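Long-range contacts in nigritoxine (Vibrio nigripulchritudo, PDB 5M41), which acts as a bacterial toxin against crustaceans and insects, built on a fold described as new: residues A[578-583]-A[688-693]; A[398-403]-A[623-628]; A[75-80]-A[169-174]. One frame throughout, in Å; residues are numbered along the deposited sequence.

Interaction 1 (A[578-583]-A[688-693]); sequences NPYSFV and EFALNN
A beta turn between two antiparallel strands packs here on the first turns of helix 688-704. Residues 578-581 form a type I turn in the connection from strand 571-576 to strand 583-589, and Tyr580 makes the largest share of the contact. Its ring packs on the helix, with Ala690 CA over one face, 3.9 Å from the ring centroid, in a CH-pi contact offset toward the rim. The Ala690 methyl is closer to one side of the ring, CB to Tyr580 CE1 3.4 Å. Asn693 CB meets Tyr580 CD2 obliquely at 3.5 Å, and the Asn693 amide runs almost parallel to the tyrosine ring, 9° between the planes. Beyond it, Tyr580 OH reaches the edge of the Phe689 ring. The two rings stand nearly perpendicular and meet obliquely. Asn693 ND2 sits over the centre of the Phe689 ring and gives a weak bond to Phe689 O one helical turn back. The polar link across the contact is a nearly straight hydrogen bond, Asn578 ND2 to Asn693 OD1 at 3.1 Å. The acceptor lies in the amide plane of Asn578, whereas the donor stands above the carbonyl plane of Asn693. Both asparagines are buried, so this bond pairs polar groups inside the protein. In the next shell, Phe550 of helix 546-555 and Leu629 of helix 625-632 also pack on Tyr580. The turn itself is closed by Ser581 N to Asn578 O. Asn578 CG is anti to the backbone N (chi1 -164°), and its amide thus works both ways: ND2 faces the helix, while OD1 makes an Asx turn, accepting Tyr580 N on a lone pair at 2.9 Å.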
ATOM      1  N   ASN A 578      10.414 -20.974 -15.412  1.00 39.38           N
ATOM      2  CA  ASN A 578      10.531 -19.686 -14.670  1.00 38.26           C
ATOM      3  C   ASN A 578      10.752 -18.508 -15.609  1.00 37.69           C
ATOM      4  O   ASN A 578      11.716 -18.514 -16.387  1.00 38.16           O
ATOM      5  CB  ASN A 578      11.687 -19.730 -13.677  1.00 38.78           C
ATOM      6  CG  ASN A 578      11.612 -18.603 -12.644  1.00 41.35           C
ATOM      7  OD1 ASN A 578      11.467 -17.412 -12.986  1.00 38.69           O
ATOM      8  ND2 ASN A 578      11.688 -18.978 -11.372  1.00 39.94           N
ATOM      9  N   PRO A 579       9.873 -17.490 -15.557  1.00 37.55           N
ATOM     10  CA  PRO A 579      10.015 -16.446 -16.567  1.00 38.46           C
ATOM     11  C   PRO A 579      11.249 -15.552 -16.368  1.00 38.25           C
ATOM     12  O   PRO A 579      11.579 -14.792 -17.250  1.00 39.07           O
ATOM     13  CB  PRO A 579       8.711 -15.638 -16.434  1.00 39.35           C
ATOM     14  CG  PRO A 579       8.253 -15.877 -15.046  1.00 39.14           C
ATOM     15  CD  PRO A 579       8.751 -17.228 -14.631  1.00 38.60           C
ATOM     16  N   TYR A 580      11.928 -15.681 -15.235  1.00 37.82           N
ATOM     17  CA  TYR A 580      13.163 -14.934 -14.958  1.00 39.20           C
ATOM     18  C   TYR A 580      14.422 -15.762 -15.214  1.00 38.64           C
ATOM     19  O   TYR A 580      15.502 -15.418 -14.734  1.00 40.04           O
ATOM     20  CB  TYR A 580      13.160 -14.461 -13.495  1.00 37.59           C
ATOM     21  CG  TYR A 580      12.074 -13.448 -13.192  1.00 36.66           C
ATOM     22  CD1 TYR A 580      12.285 -12.081 -13.388  1.00 37.09           C
ATOM     23  CD2 TYR A 580      10.846 -13.856 -12.698  1.00 37.61           C
ATOM     24  CE1 TYR A 580      11.283 -11.150 -13.101  1.00 38.02           C
ATOM     25  CE2 TYR A 580       9.849 -12.943 -12.393  1.00 37.86           C
ATOM     26  CZ  TYR A 580      10.063 -11.601 -12.611  1.00 38.67           C
ATOM     27  OH  TYR A 580       9.055 -10.736 -12.300  1.00 40.35           O
ATOM     28  N   SER A 581      14.271 -16.888 -15.902  1.00 38.60           N
ATOM     29  CA  SER A 581      15.406 -17.752 -16.218  1.00 39.24           C
ATOM     30  C   SER A 581      16.193 -17.239 -17.409  1.00 40.36           C
ATOM     31  O   SER A 581      15.606 -16.984 -18.478  1.00 41.16           O
ATOM     32  CB  SER A 581      14.919 -19.155 -16.552  1.00 40.98           C
ATOM     33  OG  SER A 581      16.002 -19.930 -17.024  1.00 40.58           O
ATOM     34  N   PHE A 582      17.518 -17.131 -17.234  1.00 38.60           N
ATOM     35  CA  PHE A 582      18.448 -16.722 -18.304  1.00 39.48           C
ATOM     36  C   PHE A 582      19.490 -17.799 -18.568  1.00 41.29           C
ATOM     37  O   PHE A 582      20.563 -17.533 -19.160  1.00 41.91           O
ATOM     38  CB  PHE A 582      19.111 -15.374 -17.981  1.00 38.73           C
ATOM     39  CG  PHE A 582      18.130 -14.236 -17.926  1.00 37.79           C
ATOM     40  CD1 PHE A 582      17.748 -13.575 -19.093  1.00 37.80           C
ATOM     41  CD2 PHE A 582      17.539 -13.869 -16.718  1.00 38.10           C
ATOM     42  CE1 PHE A 582      16.799 -12.559 -19.053  1.00 38.40           C
ATOM     43  CE2 PHE A 582      16.582 -12.853 -16.668  1.00 38.11           C
ATOM     44  CZ  PHE A 582      16.217 -12.200 -17.838  1.00 38.74           C
ATOM     45  N   VAL A 583      19.149 -19.020 -18.148  1.00 40.87           N
ATOM     46  CA  VAL A 583      20.009 -20.195 -18.323  1.00 41.00           C
ATOM     47  C   VAL A 583      19.210 -21.391 -18.833  1.00 43.13           C
ATOM     48  O   VAL A 583      17.980 -21.404 -18.785  1.00 42.64           O
ATOM     49  CB  VAL A 583      20.720 -20.613 -17.001  1.00 41.16           C
ATOM     50  CG1 VAL A 583      21.679 -19.519 -16.522  1.00 37.50           C
ATOM     51  CG2 VAL A 583      19.706 -20.970 -15.912  1.00 37.23           C
ATOM     52  N   GLU A 688      13.218  -7.633  -5.433  1.00 48.89           N
ATOM     53  CA  GLU A 688      13.652  -8.894  -4.841  1.00 49.39           C
ATOM     54  C   GLU A 688      12.999 -10.106  -5.493  1.00 47.29           C
ATOM     55  O   GLU A 688      13.618 -11.171  -5.601  1.00 45.89           O
ATOM     56  CB  GLU A 688      13.314  -8.912  -3.353  1.00 55.85           C
ATOM     57  CG  GLU A 688      14.333  -8.213  -2.479  1.00 63.73           C
ATOM     58  CD  GLU A 688      13.956  -8.294  -1.009  1.00 74.78           C
ATOM     59  OE1 GLU A 688      12.891  -7.740  -0.621  1.00 81.81           O
ATOM     60  OE2 GLU A 688      14.725  -8.916  -0.240  1.00 76.93           O
ATOM     61  N   PHE A 689      11.746  -9.952  -5.894  1.00 45.09           N
ATOM     62  CA  PHE A 689      11.015 -11.031  -6.555  1.00 44.89           C
ATOM     63  C   PHE A 689      11.720 -11.445  -7.849  1.00 44.37           C
ATOM     64  O   PHE A 689      11.949 -12.643  -8.083  1.00 46.27           O
ATOM     65  CB  PHE A 689       9.559 -10.617  -6.796  1.00 43.96           C
ATOM     66  CG  PHE A 689       8.695 -11.712  -7.402  1.00 44.29           C
ATOM     67  CD1 PHE A 689       8.148 -12.712  -6.596  1.00 43.46           C
ATOM     68  CD2 PHE A 689       8.417 -11.721  -8.774  1.00 41.84           C
ATOM     69  CE1 PHE A 689       7.327 -13.704  -7.149  1.00 43.99           C
ATOM     70  CE2 PHE A 689       7.607 -12.707  -9.328  1.00 43.13           C
ATOM     71  CZ  PHE A 689       7.058 -13.696  -8.511  1.00 42.61           C
ATOM     72  N   ALA A 690      12.083 -10.463  -8.675  1.00 41.55           N
ATOM     73  CA  ALA A 690      12.786 -10.731  -9.907  1.00 41.05           C
ATOM     74  C   ALA A 690      14.129 -11.360  -9.639  1.00 41.91           C
ATOM     75  O   ALA A 690      14.432 -12.412 -10.197  1.00 40.16           O
ATOM     76  CB  ALA A 690      12.956  -9.468 -10.735  1.00 40.44           C
ATOM     77  N   LEU A 691      14.927 -10.724  -8.772  1.00 42.89           N
ATOM     78  CA  LEU A 691      16.284 -11.217  -8.474  1.00 43.65           C
ATOM     79  C   LEU A 691      16.333 -12.635  -7.877  1.00 42.34           C
ATOM     80  O   LEU A 691      17.170 -13.442  -8.296  1.00 41.81           O
ATOM     81  CB  LEU A 691      17.041 -10.236  -7.562  1.00 44.47           C
ATOM     82  CG  LEU A 691      18.550 -10.418  -7.446  1.00 46.53           C
ATOM     83  CD1 LEU A 691      19.226 -10.403  -8.812  1.00 45.84           C
ATOM     84  CD2 LEU A 691      19.131  -9.326  -6.569  1.00 46.50           C
ATOM     85  N   ASN A 692      15.474 -12.920  -6.893  1.00 41.27           N
ATOM     86  CA  ASN A 692      15.355 -14.285  -6.325  1.00 43.83           C
ATOM     87  C   ASN A 692      15.023 -15.347  -7.400  1.00 43.61           C
ATOM     88  O   ASN A 692      15.608 -16.434  -7.416  1.00 42.31           O
ATOM     89  CB  ASN A 692      14.280 -14.335  -5.225  1.00 43.19           C
ATOM     90  CG  ASN A 692      14.692 -13.578  -3.961  1.00 48.37           C
ATOM     91  OD1 ASN A 692      15.852 -13.196  -3.797  1.00 50.18           O
ATOM     92  ND2 ASN A 692      13.733 -13.344  -3.066  1.00 48.62           N
ATOM     93  N   ASN A 693      14.070 -15.021  -8.282  1.00 41.24           N
ATOM     94  CA  ASN A 693      13.718 -15.909  -9.384  1.00 42.22           C
ATOM     95  C   ASN A 693      14.843 -16.109 -10.402  1.00 40.51           C
ATOM     96  O   ASN A 693      14.991 -17.198 -10.929  1.00 42.00           O
ATOM     97  CB  ASN A 693      12.431 -15.451 -10.062  1.00 41.76           C
ATOM     98  CG  ASN A 693      11.205 -15.900  -9.310  1.00 42.65           C
ATOM     99  OD1 ASN A 693      11.030 -17.080  -9.059  1.00 43.87           O
ATOM    100  ND2 ASN A 693      10.348 -14.965  -8.954  1.00 46.47           N
TER

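Interaction 2 (A[398-403]-A[623-628]); sequences SSASGR and GNEMEW
This is a partly buried packing contact between a loop and the N-terminal end of a helix. The loop 398-403 joins helix 386-396 to helix 406-415, and it lies against the start of helix 625-632. Ala400 and Met626 have the closest backbones, 4.9 Å between CA atoms. No clear hydrogen bond crosses the contact. Met626 does most of the apolar work. Its CG is anti to the backbone N (chi1 -167°), and the chain bends at its last torsion (chi3 -65°). This lays the CE methyl along the loop backbone, 3.2 Å from Ser399 O and 3.4 Å from Ala400 CA. The Ala400 methyl points at the helix and touches the extended side chain of Glu625, CB to CD 4.0 Å. A hydrogen bond between Glu625 OE2 and Tyr609 OH holds the carboxylate. Asn624 is the N-cap of the helix: OD1 accepts Glu627 N at 2.8 Å, with the donor above the carbonyl plane. The other branch of the same amide faces the loop. Asn624 ND2 comes within 2.8 Å of Ser398 OG, but the angle is poor for a hydrogen bond. On the loop side, the CB of Ser399 points away from the helix, and its OG accepts Gly402 N at 2.9 Å in an ST motif, which ties up the bend after Ala400. Backbone bonds join Ser399 to Gly338 and Gly339, between strands 328-336 and 340-348. Phe550 of helix 546-555 packs on both Ala400 and Met626, so the loop meets two helices here.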
ATOM      1  N   SER A 398      -0.122  -4.192 -15.273  1.00 62.92           N
ATOM      2  CA  SER A 398       0.649  -5.183 -15.988  1.00 66.44           C
ATOM      3  C   SER A 398       2.067  -5.215 -15.418  1.00 65.14           C
ATOM      4  O   SER A 398       3.051  -5.253 -16.162  1.00 65.88           O
ATOM      5  CB  SER A 398       0.662  -4.822 -17.469  1.00 72.36           C
ATOM      6  OG  SER A 398       1.262  -3.543 -17.619  1.00 83.72           O
ATOM      7  N   SER A 399       2.145  -5.178 -14.088  1.00 58.95           N
ATOM      8  CA  SER A 399       3.405  -5.254 -13.353  1.00 55.77           C
ATOM      9  C   SER A 399       3.889  -6.703 -13.198  1.00 52.98           C
ATOM     10  O   SER A 399       3.209  -7.529 -12.589  1.00 52.45           O
ATOM     11  CB  SER A 399       3.233  -4.651 -11.967  1.00 52.59           C
ATOM     12  OG  SER A 399       4.425  -4.776 -11.221  1.00 54.98           O
ATOM     13  N   ALA A 400       5.071  -6.985 -13.727  1.00 51.44           N
ATOM     14  CA  ALA A 400       5.743  -8.267 -13.520  1.00 52.66           C
ATOM     15  C   ALA A 400       6.018  -8.525 -12.034  1.00 51.65           C
ATOM     16  O   ALA A 400       5.808  -9.625 -11.551  1.00 51.16           O
ATOM     17  CB  ALA A 400       7.029  -8.337 -14.332  1.00 48.63           C
ATOM     18  N   SER A 401       6.440  -7.488 -11.320  1.00 52.95           N
ATOM     19  CA  SER A 401       6.944  -7.616  -9.942  1.00 54.36           C
ATOM     20  C   SER A 401       5.887  -7.436  -8.843  1.00 51.34           C
ATOM     21  O   SER A 401       6.103  -7.833  -7.699  1.00 51.99           O
ATOM     22  CB  SER A 401       8.064  -6.597  -9.728  1.00 56.55           C
ATOM     23  OG  SER A 401       7.606  -5.270 -10.031  1.00 58.14           O
ATOM     24  N   GLY A 402       4.747  -6.840  -9.189  1.00 50.37           N
ATOM     25  CA  GLY A 402       3.739  -6.456  -8.185  1.00 47.03           C
ATOM     26  C   GLY A 402       4.309  -5.344  -7.299  1.00 48.34           C
ATOM     27  O   GLY A 402       3.958  -5.209  -6.122  1.00 47.59           O
ATOM     28  N   ARG A 403       5.202  -4.549  -7.872  1.00 47.72           N
ATOM     29  CA  ARG A 403       5.939  -3.566  -7.093  1.00 49.38           C
ATOM     30  C   ARG A 403       6.156  -2.302  -7.909  1.00 48.23           C
ATOM     31  O   ARG A 403       7.257  -2.018  -8.351  1.00 48.56           O
ATOM     32  CB  ARG A 403       7.262  -4.161  -6.642  1.00 51.44           C
ATOM     33  CG  ARG A 403       7.993  -3.313  -5.631  1.00 55.52           C
ATOM     34  CD  ARG A 403       9.168  -4.087  -5.079  1.00 57.74           C
ATOM     35  NE  ARG A 403       9.759  -3.295  -4.019  1.00 66.54           N
ATOM     36  CZ  ARG A 403       9.575  -3.534  -2.724  1.00 69.00           C
ATOM     37  NH1 ARG A 403       8.835  -4.574  -2.344  1.00 66.77           N
ATOM     38  NH2 ARG A 403      10.144  -2.738  -1.820  1.00 72.21           N
ATOM     39  N   GLY A 623       9.886  -2.299 -22.978  1.00 68.78           N
ATOM     40  CA  GLY A 623       8.438  -2.229 -22.771  1.00 67.72           C
ATOM     41  C   GLY A 623       7.936  -2.626 -21.390  1.00 62.60           C
ATOM     42  O   GLY A 623       8.680  -2.664 -20.405  1.00 59.19           O
ATOM     43  N   ASN A 624       6.641  -2.903 -21.337  1.00 60.25           N
ATOM     44  CA  ASN A 624       6.061  -3.749 -20.321  1.00 57.82           C
ATOM     45  C   ASN A 624       7.016  -4.918 -20.008  1.00 54.75           C
ATOM     46  O   ASN A 624       7.456  -5.648 -20.913  1.00 52.12           O
ATOM     47  CB  ASN A 624       4.727  -4.251 -20.855  1.00 59.53           C
ATOM     48  CG  ASN A 624       4.024  -5.195 -19.911  1.00 59.16           C
ATOM     49  OD1 ASN A 624       4.569  -6.202 -19.489  1.00 55.47           O
ATOM     50  ND2 ASN A 624       2.776  -4.889 -19.618  1.00 63.07           N
ATOM     51  N   GLU A 625       7.348  -5.072 -18.728  1.00 51.55           N
ATOM     52  CA  GLU A 625       8.376  -6.010 -18.313  1.00 50.44           C
ATOM     53  C   GLU A 625       7.888  -7.442 -18.462  1.00 48.09           C
ATOM     54  O   GLU A 625       8.640  -8.331 -18.854  1.00 47.39           O
ATOM     55  CB  GLU A 625       8.841  -5.721 -16.883  1.00 49.46           C
ATOM     56  CG  GLU A 625      10.041  -6.570 -16.454  1.00 49.37           C
ATOM     57  CD  GLU A 625      10.456  -6.313 -15.012  1.00 50.34           C
ATOM     58  OE1 GLU A 625      10.034  -5.282 -14.471  1.00 51.58           O
ATOM     59  OE2 GLU A 625      11.194  -7.134 -14.421  1.00 50.07           O
ATOM     60  N   MET A 626       6.618  -7.649 -18.148  1.00 48.20           N
ATOM     61  CA  MET A 626       5.961  -8.933 -18.321  1.00 51.30           C
ATOM     62  C   MET A 626       6.010  -9.399 -19.788  1.00 51.18           C
ATOM     63  O   MET A 626       6.350 -10.558 -20.086  1.00 48.80           O
ATOM     64  CB  MET A 626       4.516  -8.789 -17.841  1.00 53.58           C
ATOM     65  CG  MET A 626       3.761 -10.081 -17.662  1.00 56.80           C
ATOM     66  SD  MET A 626       2.245  -9.816 -16.712  1.00 61.66           S
ATOM     67  CE  MET A 626       2.925  -9.326 -15.161  1.00 61.48           C
ATOM     68  N   GLU A 627       5.665  -8.487 -20.696  1.00 50.45           N
ATOM     69  CA  GLU A 627       5.718  -8.772 -22.121  1.00 50.84           C
ATOM     70  C   GLU A 627       7.177  -9.058 -22.502  1.00 49.45           C
ATOM     71  O   GLU A 627       7.454  -9.996 -23.265  1.00 47.80           O
ATOM     72  CB  GLU A 627       5.141  -7.599 -22.934  1.00 53.63           C
ATOM     73  CG  GLU A 627       3.625  -7.452 -22.809  1.00 56.63           C
ATOM     74  CD  GLU A 627       3.034  -6.303 -23.620  1.00 58.60           C
ATOM     75  OE1 GLU A 627       3.757  -5.404 -24.066  1.00 61.77           O
ATOM     76  OE2 GLU A 627       1.811  -6.281 -23.808  1.00 66.43           O
ATOM     77  N   TRP A 628       8.112  -8.280 -21.942  1.00 46.02           N
ATOM     78  CA  TRP A 628       9.515  -8.454 -22.292  1.00 45.56           C
ATOM     79  C   TRP A 628      10.002  -9.842 -21.951  1.00 44.29           C
ATOM     80  O   TRP A 628      10.708 -10.470 -22.749  1.00 45.98           O
ATOM     81  CB  TRP A 628      10.400  -7.356 -21.682  1.00 44.30           C
ATOM     82  CG  TRP A 628      11.819  -7.368 -22.214  1.00 44.60           C
ATOM     83  CD1 TRP A 628      12.379  -6.530 -23.178  1.00 45.51           C
ATOM     84  CD2 TRP A 628      12.904  -8.287 -21.839  1.00 41.42           C
ATOM     85  NE1 TRP A 628      13.699  -6.855 -23.401  1.00 45.23           N
ATOM     86  CE2 TRP A 628      14.065  -7.905 -22.645  1.00 43.23           C
ATOM     87  CE3 TRP A 628      13.016  -9.355 -20.951  1.00 41.33           C
ATOM     88  CZ2 TRP A 628      15.285  -8.567 -22.538  1.00 42.15           C
ATOM     89  CZ3 TRP A 628      14.248 -10.018 -20.854  1.00 39.24           C
ATOM     90  CH2 TRP A 628      15.347  -9.633 -21.631  1.00 42.19           C
TER

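Interaction 3 (A[75-80]-A[169-174]); sequences TVDIYT and PRTINI
Two neighbouring strands at one margin of a five-stranded antiparallel sheet make this contact. Strand 170-173 is one of the two edge strands of the sheet within this chain, and it pairs with strand 77-80. The central pair is Ile78 with Ile172, joined by two hydrogen bonds, Ile78 N to Ile172 O and Ile172 N to Ile78 O, both 2.8 Å. Beyond the strand end, Ile174 N bonds to Val76 O. On the face of Ile78, Thr80 and Ile172, Ile78 CG1 meets Ile174 CB at 3.6 Å. The Thr80 methyl is pressed on the tip of Ile172, CG2 to CD1 3.4 Å, tighter than usual for carbons. Arg170 folds back beside this pair. Its chain bends at chi2 (91°), and NE gives a straight bond of 2.8 Å to Thr80 OG1, in the guanidinium plane. Ile172 CG2 lies over one guanidinium face. Helix 177-191 covers this side through Leu177 and Ile180. On the face of Tyr79 and Thr171, the two side chains run side by side, with Thr171 OG1 3.4 Å from Tyr79 CE1. Pro169 CG packs obliquely near Tyr79 CB, and Tyr79 OH is bonded to Ser95 O. Two waters bridge the strands. One donates a hydrogen bond to Asp77 OD1 and accepts one from Asn173 ND2, whose OD1 bonds to Ser175 OG. The other links Thr80 O to Arg170 N. Alternating hydrogen-bonded and non-hydrogen-bonded pairs mark an antiparallel ladder, and a strand from later in the chain is added here beside the first strand of a four-stranded antiparallel meander.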
ATOM      1  N   THR A  75     -10.567  47.383  26.485  1.00 72.96           N
ATOM      2  CA  THR A  75     -10.958  46.402  27.491  1.00 68.86           C
ATOM      3  C   THR A  75     -12.426  45.977  27.336  1.00 64.31           C
ATOM      4  O   THR A  75     -13.294  46.810  27.072  1.00 63.80           O
ATOM      5  CB  THR A  75     -10.641  46.922  28.910  1.00 71.23           C
ATOM      6  OG1 THR A  75     -10.505  45.817  29.803  1.00 80.42           O
ATOM      7  CG2 THR A  75     -11.708  47.857  29.430  1.00 70.71           C
ATOM      8  N   VAL A  76     -12.704  44.681  27.464  1.00 56.65           N
ATOM      9  CA  VAL A  76     -14.056  44.178  27.222  1.00 52.28           C
ATOM     10  C   VAL A  76     -14.451  43.222  28.352  1.00 50.67           C
ATOM     11  O   VAL A  76     -13.830  42.161  28.521  1.00 47.96           O
ATOM     12  CB  VAL A  76     -14.162  43.490  25.842  1.00 50.99           C
ATOM     13  CG1 VAL A  76     -15.549  42.921  25.599  1.00 50.47           C
ATOM     14  CG2 VAL A  76     -13.809  44.455  24.729  1.00 53.89           C
ATOM     15  N   ASP A  77     -15.458  43.618  29.123  1.00 47.05           N
ATOM     16  CA  ASP A  77     -15.964  42.820  30.239  1.00 48.50           C
ATOM     17  C   ASP A  77     -16.775  41.612  29.766  1.00 46.19           C
ATOM     18  O   ASP A  77     -17.616  41.721  28.867  1.00 45.04           O
ATOM     19  CB  ASP A  77     -16.868  43.657  31.167  1.00 50.33           C
ATOM     20  CG  ASP A  77     -16.122  44.741  31.924  1.00 53.05           C
ATOM     21  OD1 ASP A  77     -14.889  44.871  31.796  1.00 54.51           O
ATOM     22  OD2 ASP A  77     -16.786  45.473  32.678  1.00 53.98           O
ATOM     23  N   ILE A  78     -16.541  40.477  30.415  1.00 42.77           N
ATOM     24  CA  ILE A  78     -17.301  39.247  30.183  1.00 40.96           C
ATOM     25  C   ILE A  78     -17.727  38.731  31.548  1.00 39.92           C
ATOM     26  O   ILE A  78     -16.955  38.812  32.496  1.00 41.14           O
ATOM     27  CB  ILE A  78     -16.420  38.152  29.512  1.00 41.60           C
ATOM     28  CG1 ILE A  78     -16.030  38.545  28.085  1.00 42.71           C
ATOM     29  CG2 ILE A  78     -17.125  36.809  29.506  1.00 40.53           C
ATOM     30  CD1 ILE A  78     -17.193  38.747  27.133  1.00 44.78           C
ATOM     31  N   TYR A  79     -18.935  38.188  31.668  1.00 40.30           N
ATOM     32  CA  TYR A  79     -19.284  37.476  32.891  1.00 40.47           C
ATOM     33  C   TYR A  79     -19.091  35.974  32.673  1.00 39.88           C
ATOM     34  O   TYR A  79     -19.509  35.438  31.648  1.00 39.06           O
ATOM     35  CB  TYR A  79     -20.732  37.718  33.310  1.00 42.85           C
ATOM     36  CG  TYR A  79     -21.156  39.173  33.446  1.00 44.46           C
ATOM     37  CD1 TYR A  79     -20.263  40.149  33.870  1.00 46.63           C
ATOM     38  CD2 TYR A  79     -22.474  39.556  33.197  1.00 46.85           C
ATOM     39  CE1 TYR A  79     -20.655  41.483  34.005  1.00 46.87           C
ATOM     40  CE2 TYR A  79     -22.884  40.883  33.333  1.00 47.50           C
ATOM     41  CZ  TYR A  79     -21.968  41.839  33.739  1.00 48.43           C
ATOM     42  OH  TYR A  79     -22.338  43.160  33.886  1.00 51.40           O
ATOM     43  N   THR A  80     -18.506  35.304  33.662  1.00 38.23           N
ATOM     44  CA  THR A  80     -18.333  33.870  33.613  1.00 38.88           C
ATOM     45  C   THR A  80     -19.356  33.196  34.517  1.00 39.63           C
ATOM     46  O   THR A  80     -19.915  33.831  35.414  1.00 40.83           O
ATOM     47  CB  THR A  80     -16.912  33.449  34.038  1.00 38.94           C
ATOM     48  OG1 THR A  80     -16.639  33.962  35.344  1.00 41.80           O
ATOM     49  CG2 THR A  80     -15.893  33.971  33.038  1.00 37.73           C
ATOM     50  N   PRO A 169     -22.781  37.065  38.618  1.00 53.91           N
ATOM     51  CA  PRO A 169     -21.585  36.385  38.091  1.00 52.91           C
ATOM     52  C   PRO A 169     -20.309  37.221  38.269  1.00 50.44           C
ATOM     53  O   PRO A 169     -20.396  38.432  38.447  1.00 50.92           O
ATOM     54  CB  PRO A 169     -21.915  36.183  36.601  1.00 50.41           C
ATOM     55  CG  PRO A 169     -22.944  37.231  36.287  1.00 52.51           C
ATOM     56  CD  PRO A 169     -23.700  37.506  37.552  1.00 52.20           C
ATOM     57  N   ARG A 170     -19.130  36.611  38.219  1.00 48.55           N
ATOM     58  CA  ARG A 170     -17.950  37.467  38.266  1.00 49.34           C
ATOM     59  C   ARG A 170     -17.561  37.957  36.879  1.00 45.21           C
ATOM     60  O   ARG A 170     -17.924  37.355  35.866  1.00 47.70           O
ATOM     61  CB  ARG A 170     -16.784  36.895  39.099  1.00 53.10           C
ATOM     62  CG  ARG A 170     -16.025  35.726  38.524  1.00 51.79           C
ATOM     63  CD  ARG A 170     -14.797  36.064  37.674  1.00 50.35           C
ATOM     64  NE  ARG A 170     -14.528  34.855  36.871  1.00 48.60           N
ATOM     65  CZ  ARG A 170     -13.393  34.162  36.820  1.00 48.80           C
ATOM     66  NH1 ARG A 170     -12.288  34.559  37.454  1.00 46.78           N
ATOM     67  NH2 ARG A 170     -13.366  33.068  36.077  1.00 48.40           N
ATOM     68  N   THR A 171     -16.861  39.078  36.863  1.00 43.74           N
ATOM     69  CA  THR A 171     -16.436  39.757  35.645  1.00 43.51           C
ATOM     70  C   THR A 171     -14.970  39.488  35.361  1.00 41.11           C
ATOM     71  O   THR A 171     -14.145  39.557  36.248  1.00 41.58           O
ATOM     72  CB  THR A 171     -16.666  41.274  35.805  1.00 45.47           C
ATOM     73  OG1 THR A 171     -18.032  41.478  36.163  1.00 44.94           O
ATOM     74  CG2 THR A 171     -16.351  42.041  34.508  1.00 44.84           C
ATOM     75  N   ILE A 172     -14.662  39.147  34.120  1.00 42.03           N
ATOM     76  CA  ILE A 172     -13.282  39.001  33.669  1.00 41.97           C
ATOM     77  C   ILE A 172     -13.111  39.849  32.423  1.00 42.22           C
ATOM     78  O   ILE A 172     -14.100  40.247  31.800  1.00 42.39           O
ATOM     79  CB  ILE A 172     -12.952  37.535  33.285  1.00 41.82           C
ATOM     80  CG1 ILE A 172     -13.843  37.068  32.116  1.00 41.81           C
ATOM     81  CG2 ILE A 172     -13.074  36.631  34.499  1.00 42.43           C
ATOM     82  CD1 ILE A 172     -13.466  35.732  31.484  1.00 41.52           C
ATOM     83  N   ASN A 173     -11.871  40.158  32.082  1.00 40.32           N
ATOM     84  CA  ASN A 173     -11.582  40.653  30.750  1.00 44.53           C
ATOM     85  C   ASN A 173     -11.652  39.498  29.721  1.00 44.39           C
ATOM     86  O   ASN A 173     -11.325  38.343  30.038  1.00 41.20           O
ATOM     87  CB  ASN A 173     -10.210  41.318  30.710  1.00 47.74           C
ATOM     88  CG  ASN A 173      -9.975  42.067  29.412  1.00 53.42           C
ATOM     89  OD1 ASN A 173      -9.033  41.776  28.670  1.00 52.89           O
ATOM     90  ND2 ASN A 173     -10.858  43.017  29.114  1.00 54.94           N
ATOM     91  N   ILE A 174     -12.082  39.822  28.501  1.00 42.56           N
ATOM     92  CA  ILE A 174     -12.335  38.831  27.474  1.00 41.65           C
ATOM     93  C   ILE A 174     -11.073  38.027  27.083  1.00 41.49           C
ATOM     94  O   ILE A 174     -11.190  36.875  26.658  1.00 38.79           O
ATOM     95  CB  ILE A 174     -13.051  39.438  26.221  1.00 42.66           C
ATOM     96  CG1 ILE A 174     -13.596  38.315  25.326  1.00 42.25           C
ATOM     97  CG2 ILE A 174     -12.127  40.365  25.431  1.00 42.02           C
ATOM     98  CD1 ILE A 174     -14.630  38.770  24.305  1.00 44.21           C
TER
HETATM   99  O   HOH W   1     -12.358  44.005  31.171  1.00 53.73           O
HETATM  100  O   HOH W   2     -19.533  33.757  38.106  1.00 35.92           O

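Overall arrangement
The three contacts fall into two distant regions of an elongated single chain. Interaction 3 comes first along the sequence and closes before the others open. Its centre is about 76 Å from that of interaction 1 and about 70 Å from that of interaction 2, on the opposite side of the chain's centre. Interactions 1 and 2 are neighbours, with centres about 13 Å apart, and their segments alternate along the chain. They touch directly: Tyr580 packs on Ala400, and Phe582 on Trp628. Helices 546-555 and 625-632 serve both. This interlocking joins residues 398-403 to the C-terminal region, while interaction 3 adds the edge strand 170-173 to a separate five-stranded sheet in the N-terminal part.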